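Local coordinates for protein putative cytosine/guanine deaminase (Unidentified, PDB 2PAJ) that catalyses the zinc-dependent hydrolytic deamination of 2-amino-4-hydroxypteridines such as isoxanthopterin to 2,4-dihydroxypteridines, with release of ammonium, at residues 73-78 against 303-308; 83-88 against 123-128; 112-117 against 479-484; 283-288 against 334-339; 416-421 against 454-459. All coordinates share one frame; numbering follows the deposited sequence.

Contact 1 of 5, residues 73-78 against 303-308; sequences VNTHHH and GVAHCP. With ZN (zinc ion), chain B.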
# COMPACT_ATOMS: atom_id res chain seq x y z
N VAL A 73 -4.32 3.82 -0.63
CA VAL A 73 -3.58 2.89 -1.47
C VAL A 73 -2.16 2.84 -0.91
O VAL A 73 -1.41 3.81 -1.00
CB VAL A 73 -3.53 3.38 -2.94
CG1 VAL A 73 -2.84 2.35 -3.81
CG2 VAL A 73 -4.93 3.64 -3.44
N ASN A 74 -1.82 1.72 -0.29
CA ASN A 74 -0.49 1.53 0.28
C ASN A 74 0.39 0.90 -0.80
O ASN A 74 0.07 -0.17 -1.29
CB ASN A 74 -0.58 0.62 1.50
CG ASN A 74 0.78 0.22 2.03
OD1 ASN A 74 1.49 1.04 2.60
ND2 ASN A 74 1.15 -1.04 1.83
N THR A 75 1.48 1.57 -1.15
CA THR A 75 2.36 1.08 -2.19
C THR A 75 3.66 0.41 -1.76
O THR A 75 4.52 0.13 -2.59
CB THR A 75 2.71 2.19 -3.19
OG1 THR A 75 3.43 3.24 -2.52
CG2 THR A 75 1.46 2.76 -3.79
N HIS A 76 3.82 0.14 -0.46
CA HIS A 76 5.01 -0.53 0.05
C HIS A 76 4.79 -1.06 1.47
O HIS A 76 4.25 -0.35 2.31
CB HIS A 76 6.22 0.40 0.01
CG HIS A 76 7.50 -0.28 0.39
ND1 HIS A 76 8.03 -1.33 -0.33
CD2 HIS A 76 8.33 -0.10 1.44
CE1 HIS A 76 9.12 -1.77 0.27
NE2 HIS A 76 9.32 -1.04 1.35
N HIS A 77 5.21 -2.30 1.72
CA HIS A 77 5.00 -2.95 3.01
C HIS A 77 5.87 -4.20 3.16
O HIS A 77 6.52 -4.63 2.22
CB HIS A 77 3.54 -3.37 3.11
CG HIS A 77 3.01 -3.42 4.51
ND1 HIS A 77 3.79 -3.74 5.60
CD2 HIS A 77 1.75 -3.22 5.00
CE1 HIS A 77 3.04 -3.75 6.69
NE2 HIS A 77 1.80 -3.44 6.35
N HIS A 78 5.86 -4.78 4.36
CA HIS A 78 6.59 -6.01 4.67
C HIS A 78 5.76 -6.70 5.76
O HIS A 78 6.21 -6.84 6.89
CB HIS A 78 7.99 -5.72 5.21
CG HIS A 78 8.86 -4.96 4.26
ND1 HIS A 78 9.10 -5.37 2.97
CD2 HIS A 78 9.55 -3.80 4.42
CE1 HIS A 78 9.89 -4.50 2.37
NE2 HIS A 78 10.19 -3.54 3.23
N GLY A 303 8.25 6.15 -10.36
CA GLY A 303 7.64 6.63 -9.14
C GLY A 303 8.40 6.28 -7.88
O GLY A 303 9.42 5.59 -7.92
N VAL A 304 7.92 6.78 -6.75
CA VAL A 304 8.53 6.51 -5.46
C VAL A 304 7.44 6.14 -4.47
O VAL A 304 6.30 6.56 -4.61
CB VAL A 304 9.30 7.75 -4.91
CG1 VAL A 304 10.37 8.21 -5.89
CG2 VAL A 304 8.33 8.88 -4.62
N ALA A 305 7.80 5.33 -3.48
CA ALA A 305 6.89 4.91 -2.43
C ALA A 305 7.47 5.60 -1.21
O ALA A 305 8.45 5.14 -0.61
CB ALA A 305 6.91 3.40 -2.25
N HIS A 306 6.87 6.73 -0.85
CA HIS A 306 7.32 7.53 0.28
C HIS A 306 6.89 6.93 1.61
O HIS A 306 5.71 6.71 1.85
CB HIS A 306 6.76 8.93 0.14
CG HIS A 306 7.22 9.87 1.21
ND1 HIS A 306 6.37 10.77 1.81
CD2 HIS A 306 8.43 10.03 1.80
CE1 HIS A 306 7.04 11.45 2.73
NE2 HIS A 306 8.29 11.01 2.74
N CYS A 307 7.86 6.67 2.48
CA CYS A 307 7.59 6.10 3.81
C CYS A 307 8.30 6.89 4.91
O CYS A 307 9.37 6.50 5.37
CB CYS A 307 8.05 4.63 3.86
SG CYS A 307 7.32 3.54 2.60
N PRO A 308 7.69 8.01 5.36
CA PRO A 308 8.25 8.86 6.41
C PRO A 308 8.55 8.23 7.77
O PRO A 308 9.69 8.28 8.23
CB PRO A 308 7.23 10.01 6.48
CG PRO A 308 5.97 9.37 6.03
CD PRO A 308 6.41 8.55 4.87
ZN ZN B . 10.81 -1.60 3.00
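Ala-305 meets both Thr-75 and His-76 with its methyl group. The CB of Ala-305 lies 3.5 Å from Thr-75 OG1 and 3.8 Å from His-76 CB. Cys-307 makes the other touch. Its SG comes to the edge of the His-76 imidazole, 4.0 Å from CD2. The sulfur is far off the ring normal (77°), so it borders the ring near its plane and does not cover a face. His-76 has CG anti to its backbone N (chi1 -174°). This carries the ring past Ala-305 to the metal, where NE2 binds zinc at 2.3 Å. His-78 reaches the same ion through NE2 at 2.0 Å. His-248 and Asp-336 supply the other two bound atoms.

A second shell holds this loop. Thr-75 OG1 is hydrogen-bonded to Ser-332 OG, and Ser-332 OG also meets the carbonyl of Val-304, so one serine ties both segments together. His-77 points away from 303-308. Its ND1 accepts the N-H of His-78 at 2.6 Å, with the donor tilted 17° from the ring plane, and also bonds to Gly-337 N. The ND1 of His-78 is bonded to His-137 O, which helps fix the rotation of the ring with NE2 on zinc.

All four touching residues are buried. Segment 73-78 follows strand 67-73, and 303-308 begins as strand 303-306. The His-76/His-78 pair is the HxH motif at the end of the first barrel strand, a signature of the amidohydrolase superfamily.

Contact 2 of 5, residues 83-88 against 123-128; sequences LLKGEP and LIELAR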
# COMPACT_ATOMS: atom_id res chain seq x y z
N LEU A 83 4.82 -9.14 13.11
CA LEU A 83 5.02 -9.94 14.31
C LEU A 83 6.43 -9.70 14.81
O LEU A 83 6.91 -10.39 15.70
CB LEU A 83 4.82 -11.44 14.04
CG LEU A 83 3.39 -11.98 13.90
CD1 LEU A 83 3.48 -13.44 13.55
CD2 LEU A 83 2.58 -11.79 15.18
N LEU A 84 7.07 -8.71 14.21
CA LEU A 84 8.44 -8.31 14.55
C LEU A 84 8.46 -6.80 14.78
O LEU A 84 9.49 -6.15 14.58
CB LEU A 84 9.39 -8.67 13.41
CG LEU A 84 9.41 -10.11 12.89
CD1 LEU A 84 10.26 -10.18 11.63
CD2 LEU A 84 9.95 -11.06 13.96
N LYS A 85 7.31 -6.27 15.20
CA LYS A 85 7.14 -4.84 15.46
C LYS A 85 8.31 -4.21 16.22
O LYS A 85 8.94 -3.26 15.74
CB LYS A 85 5.84 -4.61 16.25
CG LYS A 85 4.56 -4.93 15.46
CD LYS A 85 3.59 -3.76 15.53
CE LYS A 85 2.52 -3.83 14.45
NZ LYS A 85 1.39 -4.70 14.82
N GLY A 86 8.58 -4.73 17.41
CA GLY A 86 9.67 -4.20 18.20
C GLY A 86 10.89 -3.67 17.43
O GLY A 86 11.02 -2.45 17.23
N GLU A 87 11.78 -4.57 17.01
CA GLU A 87 13.01 -4.22 16.28
C GLU A 87 13.30 -5.13 15.08
O GLU A 87 12.42 -5.88 14.64
CB GLU A 87 14.21 -4.24 17.24
CG GLU A 87 14.55 -2.87 17.82
CD GLU A 87 14.72 -1.82 16.72
OE1 GLU A 87 13.71 -1.39 16.12
OE2 GLU A 87 15.88 -1.45 16.44
N PRO A 88 14.52 -5.05 14.51
CA PRO A 88 14.79 -5.94 13.36
C PRO A 88 14.97 -7.43 13.69
O PRO A 88 16.08 -7.89 13.97
CB PRO A 88 16.06 -5.33 12.74
CG PRO A 88 15.91 -3.87 13.07
CD PRO A 88 15.46 -3.91 14.51
N LEU A 123 -2.75 -6.50 7.89
CA LEU A 123 -3.80 -6.27 6.91
C LEU A 123 -5.01 -5.67 7.63
O LEU A 123 -5.63 -4.72 7.15
CB LEU A 123 -4.17 -7.61 6.26
CG LEU A 123 -4.26 -7.76 4.74
CD1 LEU A 123 -3.06 -7.13 4.06
CD2 LEU A 123 -4.36 -9.25 4.42
N ILE A 124 -5.34 -6.22 8.80
CA ILE A 124 -6.46 -5.74 9.58
C ILE A 124 -6.25 -4.29 10.04
O ILE A 124 -7.15 -3.47 9.94
CB ILE A 124 -6.68 -6.59 10.86
CG1 ILE A 124 -7.00 -8.04 10.51
CG2 ILE A 124 -7.81 -6.00 11.65
CD1 ILE A 124 -8.30 -8.23 9.76
N GLU A 125 -5.07 -3.98 10.56
CA GLU A 125 -4.85 -2.63 11.04
C GLU A 125 -4.79 -1.65 9.89
O GLU A 125 -5.01 -0.45 10.07
CB GLU A 125 -3.62 -2.54 11.95
CG GLU A 125 -2.33 -3.16 11.48
CD GLU A 125 -1.21 -3.04 12.53
OE1 GLU A 125 -0.95 -1.90 12.98
OE2 GLU A 125 -0.58 -4.07 12.90
N LEU A 126 -4.55 -2.17 8.70
CA LEU A 126 -4.48 -1.34 7.51
C LEU A 126 -5.89 -1.05 7.01
O LEU A 126 -6.18 0.03 6.51
CB LEU A 126 -3.67 -2.07 6.44
CG LEU A 126 -2.79 -1.31 5.46
CD1 LEU A 126 -2.16 -0.10 6.10
CD2 LEU A 126 -1.73 -2.27 4.99
N ALA A 127 -6.77 -2.04 7.15
CA ALA A 127 -8.15 -1.88 6.70
C ALA A 127 -8.91 -0.91 7.59
O ALA A 127 -9.77 -0.17 7.10
CB ALA A 127 -8.85 -3.23 6.69
N ARG A 128 -8.61 -0.90 8.88
CA ARG A 128 -9.31 0.02 9.76
C ARG A 128 -8.70 1.41 9.81
O ARG A 128 -9.03 2.21 10.68
CB ARG A 128 -9.44 -0.57 11.17
CG ARG A 128 -8.29 -1.40 11.59
CD ARG A 128 -8.64 -2.19 12.83
NE ARG A 128 -8.68 -1.37 14.04
CZ ARG A 128 -9.66 -1.41 14.94
NH1 ARG A 128 -10.69 -2.23 14.77
NH2 ARG A 128 -9.59 -0.66 16.02
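This is a single salt bridge at the protein surface, between Lys-85 and Glu-125. It joins the loop after strand 67-73 to the last turn of helix 112-127. Both side chains point across to the other segment, and they arrive from opposite directions.

The ammonium of Lys-85 donates to one carboxylate oxygen. NZ lies 2.8 Å from Glu-125 OE2, which accepts through its syn lone pair, on the side of OE1. Glu-125 OE1 stays 4.1 Å from NZ, so the grip is one-sided. Lys-85 CE also comes within 3.5 Å of Glu-125 OE2. Glu-125 CG sits between the backbone N and the carbonyl carbon (chi1 49°), and from there the chain runs out extended toward the loop. Lys-85 is bent near both ends of its chain, and the turn at chi4 (83°) sets NZ on the carboxylate.

The stem of Lys-85 is packed by other parts of the fold. It lies against Ile-121 of the same helix and against Ala-338. Gln-81, a probable substrate-binding residue, is about 7 Å away between side chains.

Residues 89-105, just beyond this loop, are not modelled. One charged bond with little surface buried around it is probably weakened by competing water. It would link loop and helix mainly through electrostatics.

Contact 3 of 5, residues 112-117 against 479-484; sequences ERRFRL and LREVVV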
# COMPACT_ATOMS: atom_id res chain seq x y z
N GLU A 112 3.94 -21.69 8.62
CA GLU A 112 2.58 -21.61 8.09
C GLU A 112 1.75 -20.64 8.94
O GLU A 112 1.47 -19.51 8.55
CB GLU A 112 1.95 -23.01 8.14
CG GLU A 112 0.47 -23.07 7.82
CD GLU A 112 0.17 -22.59 6.41
OE1 GLU A 112 1.11 -22.60 5.58
OE2 GLU A 112 -0.99 -22.22 6.13
N ARG A 113 1.37 -21.15 10.10
CA ARG A 113 0.56 -20.44 11.08
C ARG A 113 1.01 -19.00 11.29
O ARG A 113 0.23 -18.06 11.15
CB ARG A 113 0.63 -21.20 12.41
CG ARG A 113 -0.03 -20.50 13.57
CD ARG A 113 -1.55 -20.72 13.57
NE ARG A 113 -2.27 -19.58 14.16
CZ ARG A 113 -2.65 -18.50 13.48
NH1 ARG A 113 -2.40 -18.38 12.18
NH2 ARG A 113 -3.28 -17.51 14.13
N ARG A 114 2.29 -18.84 11.63
CA ARG A 114 2.86 -17.54 11.89
C ARG A 114 2.79 -16.54 10.75
O ARG A 114 2.29 -15.43 10.94
CB ARG A 114 4.30 -17.70 12.38
CG ARG A 114 4.35 -18.29 13.78
CD ARG A 114 5.76 -18.57 14.26
NE ARG A 114 5.75 -19.09 15.63
CZ ARG A 114 6.82 -19.59 16.25
NH1 ARG A 114 7.99 -19.63 15.63
NH2 ARG A 114 6.71 -20.03 17.49
N PHE A 115 3.28 -16.92 9.57
CA PHE A 115 3.26 -16.01 8.43
C PHE A 115 1.84 -15.50 8.23
O PHE A 115 1.61 -14.32 8.01
CB PHE A 115 3.70 -16.73 7.16
CG PHE A 115 3.86 -15.81 5.98
CD1 PHE A 115 4.99 -15.01 5.85
CD2 PHE A 115 2.88 -15.73 5.00
CE1 PHE A 115 5.15 -14.15 4.78
CE2 PHE A 115 3.02 -14.88 3.92
CZ PHE A 115 4.16 -14.08 3.81
N ARG A 116 0.89 -16.42 8.33
CA ARG A 116 -0.52 -16.11 8.16
C ARG A 116 -1.05 -15.10 9.18
O ARG A 116 -1.87 -14.23 8.84
CB ARG A 116 -1.31 -17.41 8.26
CG ARG A 116 -2.75 -17.31 7.84
CD ARG A 116 -3.11 -18.57 7.11
NE ARG A 116 -3.86 -18.28 5.90
CZ ARG A 116 -3.91 -19.09 4.85
NH1 ARG A 116 -3.22 -20.23 4.85
NH2 ARG A 116 -4.63 -18.75 3.79
N LEU A 117 -0.58 -15.22 10.41
CA LEU A 117 -0.99 -14.33 11.49
C LEU A 117 -0.46 -12.92 11.28
O LEU A 117 -1.20 -11.95 11.39
CB LEU A 117 -0.48 -14.86 12.82
CG LEU A 117 -0.95 -14.11 14.07
CD1 LEU A 117 -2.44 -14.37 14.30
CD2 LEU A 117 -0.13 -14.58 15.26
N LEU A 479 9.90 -15.03 21.07
CA LEU A 479 10.94 -14.59 21.98
C LEU A 479 11.69 -15.76 22.59
O LEU A 479 12.91 -15.72 22.73
CB LEU A 479 10.34 -13.70 23.07
CG LEU A 479 9.86 -12.33 22.56
CD1 LEU A 479 9.15 -11.56 23.66
CD2 LEU A 479 11.06 -11.55 22.04
N ARG A 480 10.95 -16.82 22.95
CA ARG A 480 11.59 -17.99 23.55
C ARG A 480 12.54 -18.62 22.55
O ARG A 480 13.73 -18.82 22.83
CB ARG A 480 10.54 -19.03 23.97
CG ARG A 480 9.87 -18.72 25.29
CD ARG A 480 9.09 -19.92 25.81
NE ARG A 480 8.70 -19.76 27.21
CZ ARG A 480 8.41 -20.77 28.04
NH1 ARG A 480 8.47 -22.03 27.60
NH2 ARG A 480 8.08 -20.54 29.31
N GLU A 481 12.00 -18.93 21.38
CA GLU A 481 12.76 -19.55 20.33
C GLU A 481 14.05 -18.87 19.89
O GLU A 481 15.03 -19.56 19.61
CB GLU A 481 11.85 -19.79 19.14
CG GLU A 481 10.88 -20.93 19.37
CD GLU A 481 9.91 -21.07 18.21
OE1 GLU A 481 10.36 -21.02 17.04
OE2 GLU A 481 8.69 -21.24 18.48
N VAL A 482 14.10 -17.55 19.82
CA VAL A 482 15.34 -16.90 19.40
C VAL A 482 16.52 -17.23 20.32
O VAL A 482 17.67 -17.26 19.87
CB VAL A 482 15.23 -15.37 19.36
CG1 VAL A 482 15.50 -14.87 17.97
CG2 VAL A 482 13.86 -14.93 19.84
N VAL A 483 16.24 -17.45 21.60
CA VAL A 483 17.32 -17.76 22.54
C VAL A 483 18.13 -18.96 22.04
O VAL A 483 19.35 -19.02 22.23
CB VAL A 483 16.75 -18.08 23.94
CG1 VAL A 483 15.68 -17.06 24.31
CG2 VAL A 483 16.18 -19.51 23.96
N VAL A 484 17.45 -19.90 21.40
CA VAL A 484 18.09 -21.09 20.84
C VAL A 484 18.91 -20.70 19.62
O VAL A 484 20.02 -21.19 19.45
CB VAL A 484 17.05 -22.12 20.38
CG1 VAL A 484 17.76 -23.35 19.79
CG2 VAL A 484 16.15 -22.50 21.56
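Arg-114 and Glu-481 carry the whole contact, and each has about 40 Å² buried by it. They reach toward each other from two helices. In these two segments the nearest CA atoms, Arg-114 CA and Glu-481 CA, are 13.2 Å apart. Long chains span the gap: Arg-114 is extended from CG to NE (chi2 175°), and Glu-481 is extended beyond CG.

The guanidinium grips the carboxylate end-on, one nitrogen to each oxygen. NH1 of Arg-114 donates to Glu-481 OE1 at 3.1 Å, and the bond is nearly straight at 173°. NH2 of Arg-114 donates to Glu-481 OE2 at 2.5 Å. Both oxygens lie close to the guanidinium plane. The carboxylate is turned 30° against that plane, so OE1 is met on its syn side but out of plane, and OE2 is met from above.

Each of these nitrogens has a second partner. NH2 forms a salt bridge with Glu-477, one turn earlier on the same helix as Glu-481, and NH1 is bonded to Leu-109 O. These partners probably limit the rotation of the guanidinium. Leu-117 packs nearby on Leu-467 and Val-474. The arrangement is a bidentate interhelical salt bridge at the surface, joining helix 112-127 to the C-terminal helix 464-483.

Contact 4 of 5, residues 283-288 against 334-339; sequences YAHLVK and GVDGAA. With ZN (zinc ion), chain B.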
# COMPACT_ATOMS: atom_id res chain seq x y z
N TYR A 283 10.31 2.98 -6.85
CA TYR A 283 11.16 2.61 -5.73
C TYR A 283 10.75 3.06 -4.35
O TYR A 283 10.12 4.10 -4.18
CB TYR A 283 12.59 3.11 -5.94
CG TYR A 283 13.30 2.49 -7.12
CD1 TYR A 283 13.27 3.11 -8.36
CD2 TYR A 283 14.00 1.29 -6.98
CE1 TYR A 283 13.92 2.56 -9.43
CE2 TYR A 283 14.66 0.73 -8.05
CZ TYR A 283 14.61 1.37 -9.27
OH TYR A 283 15.27 0.85 -10.35
N ALA A 284 11.16 2.26 -3.37
CA ALA A 284 10.92 2.54 -1.97
C ALA A 284 12.27 2.90 -1.34
O ALA A 284 13.33 2.61 -1.89
CB ALA A 284 10.35 1.31 -1.27
N HIS A 285 12.21 3.55 -0.18
CA HIS A 285 13.39 3.95 0.57
C HIS A 285 14.46 4.66 -0.24
O HIS A 285 15.64 4.35 -0.13
CB HIS A 285 14.00 2.73 1.28
CG HIS A 285 13.06 2.07 2.25
ND1 HIS A 285 11.70 2.33 2.26
CD2 HIS A 285 13.27 1.14 3.22
CE1 HIS A 285 11.12 1.59 3.19
NE2 HIS A 285 12.05 0.86 3.78
N LEU A 286 14.06 5.60 -1.08
CA LEU A 286 15.08 6.31 -1.83
C LEU A 286 15.30 7.69 -1.22
O LEU A 286 14.73 8.69 -1.67
CB LEU A 286 14.72 6.45 -3.31
CG LEU A 286 13.66 7.42 -3.82
CD1 LEU A 286 13.72 7.39 -5.34
CD2 LEU A 286 12.27 7.04 -3.31
N VAL A 287 16.09 7.70 -0.14
CA VAL A 287 16.45 8.93 0.56
C VAL A 287 17.78 9.28 -0.09
O VAL A 287 18.44 8.39 -0.64
CB VAL A 287 16.65 8.67 2.06
CG1 VAL A 287 17.75 7.63 2.25
CG2 VAL A 287 17.00 9.96 2.78
N LYS A 288 18.20 10.54 -0.03
CA LYS A 288 19.46 10.94 -0.65
C LYS A 288 19.38 10.80 -2.17
O LYS A 288 19.64 9.72 -2.72
CB LYS A 288 20.62 10.07 -0.15
CG LYS A 288 20.61 9.77 1.33
CD LYS A 288 21.75 8.81 1.69
CE LYS A 288 21.63 8.27 3.13
NZ LYS A 288 22.70 7.29 3.48
N GLY A 334 3.51 4.72 1.40
CA GLY A 334 3.56 3.38 1.92
C GLY A 334 4.04 3.44 3.34
O GLY A 334 4.54 4.46 3.79
N VAL A 335 3.87 2.35 4.05
CA VAL A 335 4.29 2.20 5.44
C VAL A 335 4.90 0.81 5.36
O VAL A 335 4.17 -0.13 5.06
CB VAL A 335 3.05 2.19 6.39
CG1 VAL A 335 1.85 2.69 5.64
CG2 VAL A 335 2.75 0.78 6.93
N ASP A 336 6.19 0.63 5.60
CA ASP A 336 6.68 -0.73 5.47
C ASP A 336 7.10 -1.49 6.71
O ASP A 336 7.82 -0.98 7.54
CB ASP A 336 7.81 -0.81 4.43
CG ASP A 336 9.11 -0.16 4.89
OD1 ASP A 336 10.17 -0.82 4.77
OD2 ASP A 336 9.10 1.01 5.34
N GLY A 337 6.63 -2.72 6.83
CA GLY A 337 6.99 -3.56 7.97
C GLY A 337 7.11 -2.93 9.35
O GLY A 337 7.92 -2.05 9.58
N ALA A 338 6.28 -3.42 10.27
CA ALA A 338 6.26 -2.94 11.64
C ALA A 338 7.64 -3.01 12.30
O ALA A 338 7.84 -2.52 13.41
CB ALA A 338 5.24 -3.75 12.45
N ALA A 339 8.60 -3.62 11.62
CA ALA A 339 9.93 -3.75 12.20
C ALA A 339 10.66 -2.42 12.14
O ALA A 339 11.59 -2.16 12.90
CB ALA A 339 10.73 -4.81 11.46
ZN ZN B . 10.81 -1.60 3.00
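His-285 leaves strand 281-284 in a left-handed backbone conformation, and Asp-336 stands in the loop after strand 331-333; their side chains meet. They come from opposite directions beside the zinc ion.

Asp-336 OD1 binds the metal at 2.0 Å. The same oxygen lies 2.7 Å from His-285 NE2, at the imidazole edge. The hydrogen bond between them is weak, because the N-H is bent to 124°. The carboxylate is steeply turned against the ring, with planes 71° apart. His-285 NE2 stands 2.9 Å from zinc, longer than a normal metal bond, so the histidine lies beside the ion, which is bound by His-76, His-78, His-248 and Asp-336.

The first torsion of Asp-336 (chi1 71°) folds CG back over its own backbone, and OD1 then meets the ion. Ser-310 OG is hydrogen-bonded to OD2, which helps fix the carboxylate while OD1 binds zinc. The rings of His-76 and His-248 meet His-285 at the site. His-285 probably also binds the substrate. A histidine after the sixth barrel strand and an aspartate after the eighth are typical of the amidohydrolase metal centre.

Contact 5 of 5, residues 416-421 against 454-459; sequences VYRLDD and VVDDLI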
# COMPACT_ATOMS: atom_id res chain seq x y z
N VAL A 416 -15.59 6.36 4.66
CA VAL A 416 -16.50 7.31 5.28
C VAL A 416 -16.11 7.35 6.75
O VAL A 416 -16.32 6.38 7.47
CB VAL A 416 -17.95 6.85 5.13
CG1 VAL A 416 -18.89 7.81 5.85
CG2 VAL A 416 -18.28 6.77 3.66
N TYR A 417 -15.54 8.47 7.18
CA TYR A 417 -15.10 8.63 8.57
C TYR A 417 -16.04 9.41 9.48
O TYR A 417 -16.56 10.47 9.10
CB TYR A 417 -13.73 9.30 8.62
CG TYR A 417 -12.65 8.65 7.79
CD1 TYR A 417 -12.24 9.22 6.58
CD2 TYR A 417 -11.99 7.49 8.23
CE1 TYR A 417 -11.21 8.65 5.83
CE2 TYR A 417 -10.96 6.92 7.49
CZ TYR A 417 -10.58 7.51 6.29
OH TYR A 417 -9.56 6.96 5.55
N ARG A 418 -16.26 8.89 10.68
CA ARG A 418 -17.09 9.58 11.66
C ARG A 418 -16.10 10.24 12.63
O ARG A 418 -15.27 9.55 13.23
CB ARG A 418 -18.02 8.60 12.39
CG ARG A 418 -18.93 9.27 13.41
CD ARG A 418 -20.18 8.45 13.65
NE ARG A 418 -21.14 8.58 12.55
CZ ARG A 418 -21.99 7.63 12.21
NH1 ARG A 418 -21.99 6.48 12.88
NH2 ARG A 418 -22.86 7.82 11.23
N LEU A 419 -16.18 11.56 12.77
CA LEU A 419 -15.28 12.29 13.66
C LEU A 419 -15.92 12.47 15.02
O LEU A 419 -16.06 13.59 15.50
CB LEU A 419 -14.95 13.66 13.07
CG LEU A 419 -14.51 13.72 11.61
CD1 LEU A 419 -14.30 15.17 11.22
CD2 LEU A 419 -13.24 12.92 11.40
N ASP A 420 -16.29 11.36 15.64
CA ASP A 420 -16.95 11.38 16.94
C ASP A 420 -15.98 11.46 18.13
O ASP A 420 -16.41 11.46 19.29
CB ASP A 420 -17.83 10.14 17.04
CG ASP A 420 -17.07 8.88 16.71
OD1 ASP A 420 -16.23 8.45 17.53
OD2 ASP A 420 -17.30 8.32 15.62
N ASP A 421 -14.69 11.51 17.84
CA ASP A 421 -13.65 11.61 18.86
C ASP A 421 -13.41 13.09 19.12
O ASP A 421 -13.38 13.89 18.18
CB ASP A 421 -12.34 10.98 18.36
CG ASP A 421 -11.27 10.91 19.44
OD1 ASP A 421 -11.19 9.87 20.13
OD2 ASP A 421 -10.51 11.88 19.61
N VAL A 454 -16.09 -2.57 5.94
CA VAL A 454 -16.14 -2.08 7.31
C VAL A 454 -17.44 -1.36 7.64
O VAL A 454 -17.96 -0.56 6.86
CB VAL A 454 -14.98 -1.10 7.60
CG1 VAL A 454 -15.03 -0.66 9.04
CG2 VAL A 454 -13.63 -1.76 7.29
N VAL A 455 -17.97 -1.66 8.82
CA VAL A 455 -19.18 -1.03 9.32
C VAL A 455 -18.88 -0.66 10.77
O VAL A 455 -18.83 -1.53 11.65
CB VAL A 455 -20.39 -1.98 9.23
CG1 VAL A 455 -20.02 -3.33 9.77
CG2 VAL A 455 -21.56 -1.41 9.99
N ASP A 456 -18.64 0.64 11.00
CA ASP A 456 -18.28 1.21 12.30
C ASP A 456 -17.16 0.41 12.93
O ASP A 456 -17.37 -0.30 13.92
CB ASP A 456 -19.47 1.23 13.25
CG ASP A 456 -20.64 1.99 12.69
OD1 ASP A 456 -20.49 3.18 12.31
OD2 ASP A 456 -21.73 1.39 12.62
N ASP A 457 -15.98 0.53 12.33
CA ASP A 457 -14.76 -0.16 12.75
C ASP A 457 -14.89 -1.67 12.87
O ASP A 457 -14.01 -2.31 13.41
CB ASP A 457 -14.26 0.39 14.08
CG ASP A 457 -14.01 1.87 14.05
OD1 ASP A 457 -13.41 2.36 13.07
OD2 ASP A 457 -14.40 2.56 15.01
N LEU A 458 -15.98 -2.26 12.38
CA LEU A 458 -16.12 -3.71 12.48
C LEU A 458 -15.95 -4.43 11.17
O LEU A 458 -16.56 -4.07 10.16
CB LEU A 458 -17.47 -4.08 13.09
CG LEU A 458 -17.68 -3.58 14.52
CD1 LEU A 458 -19.12 -3.85 14.95
CD2 LEU A 458 -16.69 -4.25 15.48
N ILE A 459 -15.12 -5.47 11.19
CA ILE A 459 -14.87 -6.26 10.00
C ILE A 459 -15.37 -7.67 10.24
O ILE A 459 -15.15 -8.26 11.29
CB ILE A 459 -13.39 -6.29 9.68
CG1 ILE A 459 -12.87 -4.86 9.61
CG2 ILE A 459 -13.18 -6.99 8.35
CD1 ILE A 459 -11.43 -4.75 9.22
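Arg-418 and Asp-456 cross obliquely, and their charged groups approach without forming a hydrogen bond. The nearest pair is Arg-418 NH1 and Asp-456 OD1, 3.7 Å apart. This is a long salt bridge. The guanidinium and carboxylate planes differ by 29°. They are therefore not far from parallel.

Arg-418 has CG anti to the backbone N, and the chain stays extended until it bends at chi3 (-76°). The bend turns the guanidinium toward Asp-456. Asp-456 has CG beside its own backbone N, and its carboxylate leans back toward the arginine.

The backbones stay well apart, at 8.5 Å between Arg-418 CA and Asp-456 CA. Strand 442-448 explains the distance. It pairs antiparallel with 414-418 on one edge and with 451-455 on the other, and the salt bridge spans it. Arg-418 is backbone-bonded to Ser-442 and Asp-456 to Met-444. These late strands belong to the part of the chain that, in amidohydrolases, typically joins the N-terminal strands in a small beta domain beside the barrel.

Asp-456 and Asp-457 form a tight two-residue turn after strand 451-455, both with positive phi. The turn is closed by Val-455 N to Leu-458 O at 3.1 Å and Leu-458 N to Val-455 O at 3.0 Å. Asp-457 has other partners, a salt bridge to Arg-440 and a hydrogen bond to Ser-442 OG. Asp-420 OD2 is 6.9 Å from Asp-456 OD1; these like charges probably repel mildly, and Arg-418 beside them would offset this.

In the fold
Contacts 1 and 4 lie together at the zinc site, with centres about 6 Å apart. One segment of each lies on neighbouring strands 303-306 and 281-284, and their segments alternate along the chain. Contact 2 is nested in the loop closed by contact 1, and its centre is about 15 Å from that of contact 1. It also touches contact 4. Contact 3 shares helix 112-127 with contact 2 and brings in the C-terminal helix. Contact 5 follows contacts 1, 2 and 4 in the chain and is nested inside the loop closed by contact 3, about 33 Å away between centres. Thus two contacts supply most of the metal centre, and three surface salt bridges tie loop, helices and strands around the barrel.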